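PDB 4E9X: multicopper oxidase from Uncultured bacterium, which probably couples oxidation of its substrates at copper to the reduction of dioxygen to water, as multicopper oxidases do. Local coordinates for residues I59-G63 with V64-G68; M307-D311 with G312-E316; I15-A18 with P19-Y23. One frame throughout, in Å; residues are numbered along the deposited sequence.

How the contacts relate
The chain meets the three contacts in the order 3, 1, 2, and together they show how distant pieces of chain build one two-sheet domain. Contacts 1 and 2 reach the same five-stranded sheet, whose outermost strands are 60-62 and 306-308; their centres lie 24 Å apart and their nearest atoms about 6 Å. Contact 3 is the tip of the hairpin of strands 3-18 and 21-28 in the other sheet. It touches contact 2, G315 CA packing 3.6 Å from I15 CG2, whereas contact 1 lies across the chain's centre, 32 Å away between centres. The late segment 307-316 therefore ties back to the first domain, while contact 1 contributes two of the copper ligands, H60 and H62.

Contact 1 of 3, residues I59-G63 with V64-G68; sequences IHWHG and VHQKG. With CU (copper (II) ion), chain K; CU (copper (II) ion), chain E.
A type II beta turn from W61 to V64 closes the copper-binding strand 60-62 and leads the chain away from the metals. V64 N donates to W61 O over 3.1 Å at an N-H...O angle of 151°. V64 CG2, anti to its own carbonyl carbon, is thereby set 3.6 Å from W61 CB. G63 sits within the turn at a phi of 101°, where a beta carbon would be jammed against the carbonyl oxygen of H62.

The turn overlaps the end of a His-X-His motif (H60-W61-H62), of the kind by which multicopper oxidases supply ligands to their copper cluster. H60 NE2 binds one copper(II) ion at 1.9 Å, whereas H62 uses its other nitrogen, ND1, to bind a second copper at 1.9 Å. The ion held by H60 also lies above one face of the H62 ring, displaced toward its rim. H204 of the second subunit joins H60 on its copper, and H104 together with H254 of the second subunit joins H62. Second-shell bonds fix both rings: H60 ND1 to D73 O, and H62 NE2 to D227 of the second subunit.

A water in the plane of the W61 indole, at its edge, gives W61 O a second donor at 2.8 Å and accepts from Q66 NE2 at 2.9 Å. The Q66 amide is inclined 58° to the indole, with NE2 3.6 Å from W61 CD1, and its OE1 is bonded to T69.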
loop_
_atom_site.group_PDB
_atom_site.type_symbol
_atom_site.label_atom_id
_atom_site.label_comp_id
_atom_site.label_asym_id
_atom_site.label_seq_id
_atom_site.Cartn_x
_atom_site.Cartn_y
_atom_site.Cartn_z
ATOM N N ILE A 59 8.154 12.741 22.823
ATOM C CA ILE A 59 8.469 12.942 21.401
ATOM C C ILE A 59 9.448 11.849 20.994
ATOM O O ILE A 59 10.525 11.740 21.579
ATOM C CB ILE A 59 9.059 14.315 21.104
ATOM C CG1 ILE A 59 8.200 15.476 21.643
ATOM C CG2 ILE A 59 9.245 14.456 19.570
ATOM C CD1 ILE A 59 8.766 16.850 21.189
ATOM N N HIS A 60 9.056 11.088 19.974
ATOM C CA HIS A 60 9.934 10.187 19.257
ATOM C C HIS A 60 10.431 10.840 17.968
ATOM O O HIS A 60 9.701 11.526 17.232
ATOM C CB HIS A 60 9.182 8.889 18.928
ATOM C CG HIS A 60 9.922 8.045 17.928
ATOM N ND1 HIS A 60 11.176 7.510 18.150
ATOM C CD2 HIS A 60 9.542 7.630 16.685
ATOM C CE1 HIS A 60 11.555 6.851 17.061
ATOM N NE2 HIS A 60 10.567 6.883 16.164
ATOM N N TRP A 61 11.697 10.640 17.663
ATOM C CA TRP A 61 12.412 11.262 16.536
ATOM C C TRP A 61 12.576 10.187 15.485
ATOM O O TRP A 61 13.476 9.353 15.547
ATOM C CB TRP A 61 13.764 11.865 17.014
ATOM C CG TRP A 61 13.468 12.718 18.228
ATOM C CD1 TRP A 61 13.540 12.304 19.520
ATOM C CD2 TRP A 61 13.054 14.101 18.289
ATOM N NE1 TRP A 61 13.190 13.337 20.376
ATOM C CE2 TRP A 61 12.884 14.464 19.663
ATOM C CE3 TRP A 61 12.810 15.058 17.293
ATOM C CZ2 TRP A 61 12.479 15.749 20.068
ATOM C CZ3 TRP A 61 12.405 16.322 17.728
ATOM C CH2 TRP A 61 12.237 16.695 19.064
ATOM N N HIS A 62 11.631 10.123 14.549
ATOM C CA HIS A 62 11.507 9.018 13.614
ATOM C C HIS A 62 12.573 9.157 12.559
ATOM O O HIS A 62 12.547 10.044 11.731
ATOM C CB HIS A 62 10.073 9.007 13.072
ATOM C CG HIS A 62 9.820 7.849 12.122
ATOM N ND1 HIS A 62 8.671 7.072 12.240
ATOM C CD2 HIS A 62 10.491 7.350 11.029
ATOM C CE1 HIS A 62 8.694 6.176 11.248
ATOM N NE2 HIS A 62 9.816 6.333 10.538
ATOM N N GLY A 63 13.416 8.126 12.524
ATOM C CA GLY A 63 14.532 8.050 11.605
ATOM C C GLY A 63 15.866 8.397 12.261
ATOM O O GLY A 63 16.919 8.046 11.693
ATOM N N VAL A 64 15.794 9.009 13.454
ATOM C CA VAL A 64 17.028 9.308 14.186
ATOM C C VAL A 64 17.513 8.051 14.834
ATOM O O VAL A 64 16.771 7.353 15.551
ATOM C CB VAL A 64 16.731 10.393 15.268
ATOM C CG1 VAL A 64 17.905 10.620 16.201
ATOM C CG2 VAL A 64 16.348 11.708 14.558
ATOM N N HIS A 65 18.759 7.646 14.577
ATOM C CA HIS A 65 19.152 6.348 15.121
ATOM C C HIS A 65 19.299 6.320 16.625
ATOM O O HIS A 65 19.225 5.233 17.212
ATOM C CB HIS A 65 20.545 6.015 14.535
ATOM C CG HIS A 65 20.530 5.692 13.081
ATOM N ND1 HIS A 65 21.691 5.631 12.302
ATOM C CD2 HIS A 65 19.495 5.344 12.296
ATOM C CE1 HIS A 65 21.352 5.282 11.091
ATOM N NE2 HIS A 65 20.036 5.101 11.040
ATOM N N GLN A 66 19.564 7.478 17.233
ATOM C CA GLN A 66 19.856 7.547 18.668
ATOM C C GLN A 66 21.062 6.683 19.011
ATOM O O GLN A 66 21.029 5.886 19.915
ATOM C CB GLN A 66 18.651 7.111 19.531
ATOM C CG GLN A 66 17.412 7.950 19.216
ATOM C CD GLN A 66 17.473 9.379 19.773
ATOM O OE1 GLN A 66 18.399 9.782 20.461
ATOM N NE2 GLN A 66 16.441 10.138 19.406
ATOM N N LYS A 67 22.134 6.872 18.257
ATOM C CA LYS A 67 23.372 6.129 18.412
ATOM C C LYS A 67 23.975 6.469 19.773
ATOM O O LYS A 67 24.489 7.584 19.964
ATOM C CB LYS A 67 24.339 6.459 17.275
ATOM C CG LYS A 67 25.593 5.653 17.131
ATOM C CD LYS A 67 25.380 4.143 17.178
ATOM C CE LYS A 67 26.145 3.372 16.117
ATOM N NZ LYS A 67 25.405 3.388 14.804
ATOM N N GLY A 68 23.889 5.528 20.700
ATOM C CA GLY A 68 24.389 5.665 22.049
ATOM C C GLY A 68 23.506 6.596 22.869
ATOM O O GLY A 68 23.899 7.027 23.951
HETATM CU CU CU K . 10.499 5.606 14.814
HETATM CU CU CU E . 7.192 7.223 13.449
HETATM O O HOH W 1 14.124 8.887 18.271
#

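Contact 2 of 3, residues M307-D311 with G312-E316; sequences MFDHD and GFKGE
F313 N donates to H310 O over 3.0 Å and K314 N to D311 O over 3.2 Å, two successive bonds that wind the chain through a short 3-10 turn. Within it, H310 turns its edge to the face of F313 in a T-shaped stack, with centroids 4.7 Å apart and planes at 89°. The touching atom is H310 CD2, poised over the centre of the phenyl ring and 3.7 Å from F313 CD2. With CG anti to the backbone N (chi1 176°), the imidazole also lies over the following turn: G312 N sits above the middle of its face, and G312 CA makes a CH-pi contact 3.9 Å from its centroid.

This turn links strand 306-308, at the margin of one sheet, to strand 316-317, which pairs with strand 3-18 of another. H310 NE2 is bonded to D292, whose carboxylate would tend to stabilise a proton there. Replacing H310 by alanine would probably leave the F313 face without its edge partner and D292 without this mate.

On the outer side, K314 CD rests 3.9 Å from D311 CB. The lysine then bends at chi4 (-76°), and a water spans the remaining distance, accepting from K314 NZ at 2.9 Å and donating to D309 OD2 at 2.6 Å; D309 OD1 is bonded to N29.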
loop_
_atom_site.group_PDB
_atom_site.type_symbol
_atom_site.label_atom_id
_atom_site.label_comp_id
_atom_site.label_asym_id
_atom_site.label_seq_id
_atom_site.Cartn_x
_atom_site.Cartn_y
_atom_site.Cartn_z
ATOM N N MET A 307 14.707 26.168 14.218
ATOM C CA MET A 307 13.346 25.675 14.418
ATOM C C MET A 307 12.385 26.804 14.030
ATOM O O MET A 307 12.535 27.979 14.458
ATOM C CB MET A 307 13.088 25.139 15.819
ATOM C CG MET A 307 11.579 24.858 16.042
ATOM S SD MET A 307 11.301 24.321 17.779
ATOM C CE MET A 307 11.710 22.628 17.627
ATOM N N PHE A 308 11.400 26.509 13.181
ATOM C CA PHE A 308 10.546 27.508 12.585
ATOM C C PHE A 308 9.087 27.190 12.816
ATOM O O PHE A 308 8.573 26.150 12.395
ATOM C CB PHE A 308 10.760 27.600 11.036
ATOM C CG PHE A 308 12.182 27.943 10.686
ATOM C CD1 PHE A 308 12.497 29.265 10.386
ATOM C CD2 PHE A 308 13.156 26.955 10.665
ATOM C CE1 PHE A 308 13.798 29.617 10.074
ATOM C CE2 PHE A 308 14.459 27.348 10.391
ATOM C CZ PHE A 308 14.776 28.666 10.078
ATOM N N ASP A 309 8.424 28.118 13.509
ATOM C CA ASP A 309 6.961 28.091 13.620
ATOM C C ASP A 309 6.341 28.653 12.342
ATOM O O ASP A 309 7.029 29.279 11.514
ATOM C CB ASP A 309 6.421 28.891 14.804
ATOM C CG ASP A 309 6.719 28.324 16.175
ATOM O OD1 ASP A 309 7.375 27.293 16.299
ATOM O OD2 ASP A 309 6.312 28.990 17.177
ATOM N N HIS A 310 5.052 28.423 12.169
ATOM C CA HIS A 310 4.379 29.021 11.040
ATOM C C HIS A 310 2.948 29.349 11.467
ATOM O O HIS A 310 2.162 28.461 11.867
ATOM C CB HIS A 310 4.359 28.103 9.816
ATOM C CG HIS A 310 3.562 28.702 8.680
ATOM N ND1 HIS A 310 3.716 30.031 8.325
ATOM C CD2 HIS A 310 2.673 28.114 7.851
ATOM C CE1 HIS A 310 2.896 30.241 7.285
ATOM N NE2 HIS A 310 2.248 29.115 6.995
ATOM N N ASP A 311 2.596 30.651 11.366
ATOM C CA ASP A 311 1.283 31.021 11.867
ATOM C C ASP A 311 0.159 30.482 11.010
ATOM O O ASP A 311 -0.948 30.352 11.511
ATOM C CB ASP A 311 1.149 32.548 12.029
ATOM C CG ASP A 311 1.498 33.369 10.818
ATOM O OD1 ASP A 311 1.470 32.817 9.684
ATOM O OD2 ASP A 311 1.878 34.558 10.993
ATOM N N GLY A 312 0.373 30.083 9.751
ATOM C CA GLY A 312 -0.722 29.476 8.971
ATOM C C GLY A 312 -1.113 28.137 9.532
ATOM O O GLY A 312 -2.168 27.618 9.166
ATOM N N PHE A 313 -0.275 27.551 10.395
ATOM C CA PHE A 313 -0.580 26.232 10.985
ATOM C C PHE A 313 -1.051 26.360 12.421
ATOM O O PHE A 313 -1.363 25.330 13.053
ATOM C CB PHE A 313 0.699 25.386 10.992
ATOM C CG PHE A 313 1.251 25.084 9.598
ATOM C CD1 PHE A 313 0.448 25.043 8.488
ATOM C CD2 PHE A 313 2.602 24.797 9.483
ATOM C CE1 PHE A 313 1.028 24.700 7.273
ATOM C CE2 PHE A 313 3.181 24.463 8.256
ATOM C CZ PHE A 313 2.359 24.393 7.120
ATOM N N LYS A 314 -1.106 27.558 12.991
ATOM C CA LYS A 314 -1.477 27.713 14.400
ATOM C C LYS A 314 -2.968 27.543 14.685
ATOM O O LYS A 314 -3.804 27.969 13.871
ATOM C CB LYS A 314 -1.086 29.124 14.890
ATOM C CG LYS A 314 0.440 29.206 15.094
ATOM C CD LYS A 314 0.709 30.685 15.375
ATOM C CE LYS A 314 2.133 31.054 15.583
ATOM N NZ LYS A 314 2.471 30.595 16.941
ATOM N N GLY A 315 -3.277 26.900 15.831
ATOM C CA GLY A 315 -4.685 26.773 16.227
ATOM C C GLY A 315 -4.992 27.818 17.297
ATOM O O GLY A 315 -4.170 28.641 17.717
ATOM N N GLU A 316 -6.251 27.755 17.734
ATOM C CA GLU A 316 -6.805 28.696 18.690
ATOM C C GLU A 316 -6.820 28.061 20.083
ATOM O O GLU A 316 -7.292 26.920 20.275
ATOM C CB GLU A 316 -8.243 29.075 18.261
ATOM C CG GLU A 316 -8.304 29.811 16.930
ATOM C CD GLU A 316 -9.732 30.206 16.533
ATOM O OE1 GLU A 316 -10.705 29.857 17.252
ATOM O OE2 GLU A 316 -9.841 30.869 15.477
HETATM O O HOH W 2 5.270 31.300 16.613
#

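Contact 3 of 3, residues I15-A18 with P19-Y23; sequences IKVA and PGLDY
K16 and D22 face each other as a non-hydrogen-bonded pair in an antiparallel hairpin, and their side chains run side by side in the same direction. The lysine can be followed outward along the carboxylate. K16 CB lies 3.6 Å from D22 OD1. CG, anti to the backbone N (chi1 -175°), keeps the same 3.6 Å from D22 OD1 and also comes near L21 O. CD swings a little wide, 4.2 Å from D22 OD1, before the chain turns back at chi3 (-100°) and brings CE to 3.8 Å from D22 OD1. NZ then closes the salt bridge at 2.6 Å from D22 OD1, using the syn lone pair of that oxygen, on the side of OD2. The ammonium thus grips one oxygen closely, on the exposed face of the hairpin that bears K16 and D22.

Next along the strand, toward the turn, the pairing is not regular. V17 N donates to L21 O at 2.9 Å, almost straight along the C=O bond, and A18 N adds a weak bond to L21 O at 3.4 Å. Two residues facing one define a classic beta bulge. The strands are joined by a type II turn from A18 to L21, closed by L21 N to A18 O, with G20 at the positive phi (73°) this turn needs. A18 CB is pressed tightly on the P19 ring.

V17 CG2 packs on Y23 CB, and V17 CB on L21 CD2. Here the hairpin leans on the second domain: W147 of strand 138-147 meets I15, V17 and the ring of Y23, whose OH bonds to E148 O, and Y167 of strand 167-170 touches A18 and L21.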
loop_
_atom_site.group_PDB
_atom_site.type_symbol
_atom_site.label_atom_id
_atom_site.label_comp_id
_atom_site.label_asym_id
_atom_site.label_seq_id
_atom_site.Cartn_x
_atom_site.Cartn_y
_atom_site.Cartn_z
ATOM N N ILE A 15 -7.908 23.590 15.612
ATOM C CA ILE A 15 -7.539 23.988 14.270
ATOM C C ILE A 15 -8.716 23.834 13.351
ATOM O O ILE A 15 -9.581 23.028 13.607
ATOM C CB ILE A 15 -6.300 23.182 13.722
ATOM C CG1 ILE A 15 -6.556 21.686 13.785
ATOM C CG2 ILE A 15 -5.057 23.594 14.491
ATOM C CD1 ILE A 15 -5.497 20.887 13.007
ATOM N N LYS A 16 -8.749 24.581 12.289
ATOM C CA LYS A 16 -9.785 24.376 11.277
ATOM C C LYS A 16 -9.215 23.475 10.201
ATOM O O LYS A 16 -8.302 23.886 9.509
ATOM C CB LYS A 16 -10.208 25.727 10.666
ATOM C CG LYS A 16 -11.387 25.516 9.696
ATOM C CD LYS A 16 -11.931 26.816 9.219
ATOM C CE LYS A 16 -13.180 27.374 9.859
ATOM N NZ LYS A 16 -13.561 26.917 11.205
ATOM N N VAL A 17 -9.716 22.258 10.101
ATOM C CA VAL A 17 -9.201 21.308 9.104
ATOM C C VAL A 17 -9.922 21.487 7.768
ATOM O O VAL A 17 -9.304 21.406 6.710
ATOM C CB VAL A 17 -9.362 19.878 9.650
ATOM C CG1 VAL A 17 -9.030 18.778 8.613
ATOM C CG2 VAL A 17 -8.483 19.646 10.842
ATOM N N ALA A 18 -11.254 21.704 7.829
ATOM C CA ALA A 18 -12.068 21.791 6.631
ATOM C C ALA A 18 -13.173 22.827 6.921
ATOM O O ALA A 18 -13.406 23.089 8.121
ATOM C CB ALA A 18 -12.695 20.412 6.378
ATOM N N PRO A 19 -13.878 23.336 5.933
ATOM C CA PRO A 19 -15.055 24.189 6.183
ATOM C C PRO A 19 -15.974 23.394 7.115
ATOM O O PRO A 19 -16.336 22.203 6.872
ATOM C CB PRO A 19 -15.607 24.355 4.796
ATOM C CG PRO A 19 -14.380 24.323 3.911
ATOM C CD PRO A 19 -13.668 23.115 4.479
ATOM N N GLY A 20 -16.281 24.015 8.275
ATOM C CA GLY A 20 -17.117 23.355 9.240
ATOM C C GLY A 20 -16.582 22.206 10.051
ATOM O O GLY A 20 -17.347 21.603 10.830
ATOM N N LEU A 21 -15.307 21.878 9.925
ATOM C CA LEU A 21 -14.663 20.924 10.799
ATOM C C LEU A 21 -13.504 21.635 11.519
ATOM O O LEU A 21 -12.419 21.838 10.987
ATOM C CB LEU A 21 -14.119 19.713 10.034
ATOM C CG LEU A 21 -13.461 18.712 10.992
ATOM C CD1 LEU A 21 -14.513 18.108 11.917
ATOM C CD2 LEU A 21 -12.676 17.622 10.229
ATOM N N ASP A 22 -13.782 21.979 12.776
ATOM C CA ASP A 22 -12.805 22.442 13.762
ATOM C C ASP A 22 -12.370 21.247 14.602
ATOM O O ASP A 22 -13.245 20.451 14.964
ATOM C CB ASP A 22 -13.476 23.492 14.658
ATOM C CG ASP A 22 -13.800 24.689 13.751
ATOM O OD1 ASP A 22 -12.951 25.102 12.957
ATOM O OD2 ASP A 22 -14.955 25.174 13.833
ATOM N N TYR A 23 -11.108 21.094 14.917
ATOM C CA TYR A 23 -10.624 19.850 15.508
ATOM C C TYR A 23 -9.730 20.168 16.697
ATOM O O TYR A 23 -8.804 20.975 16.575
ATOM C CB TYR A 23 -9.877 19.050 14.427
ATOM C CG TYR A 23 -10.054 17.548 14.578
ATOM C CD1 TYR A 23 -11.025 16.899 13.802
ATOM C CD2 TYR A 23 -9.306 16.759 15.435
ATOM C CE1 TYR A 23 -11.276 15.544 13.860
ATOM C CE2 TYR A 23 -9.540 15.384 15.521
ATOM C CZ TYR A 23 -10.505 14.793 14.752
ATOM O OH TYR A 23 -10.696 13.413 14.829
#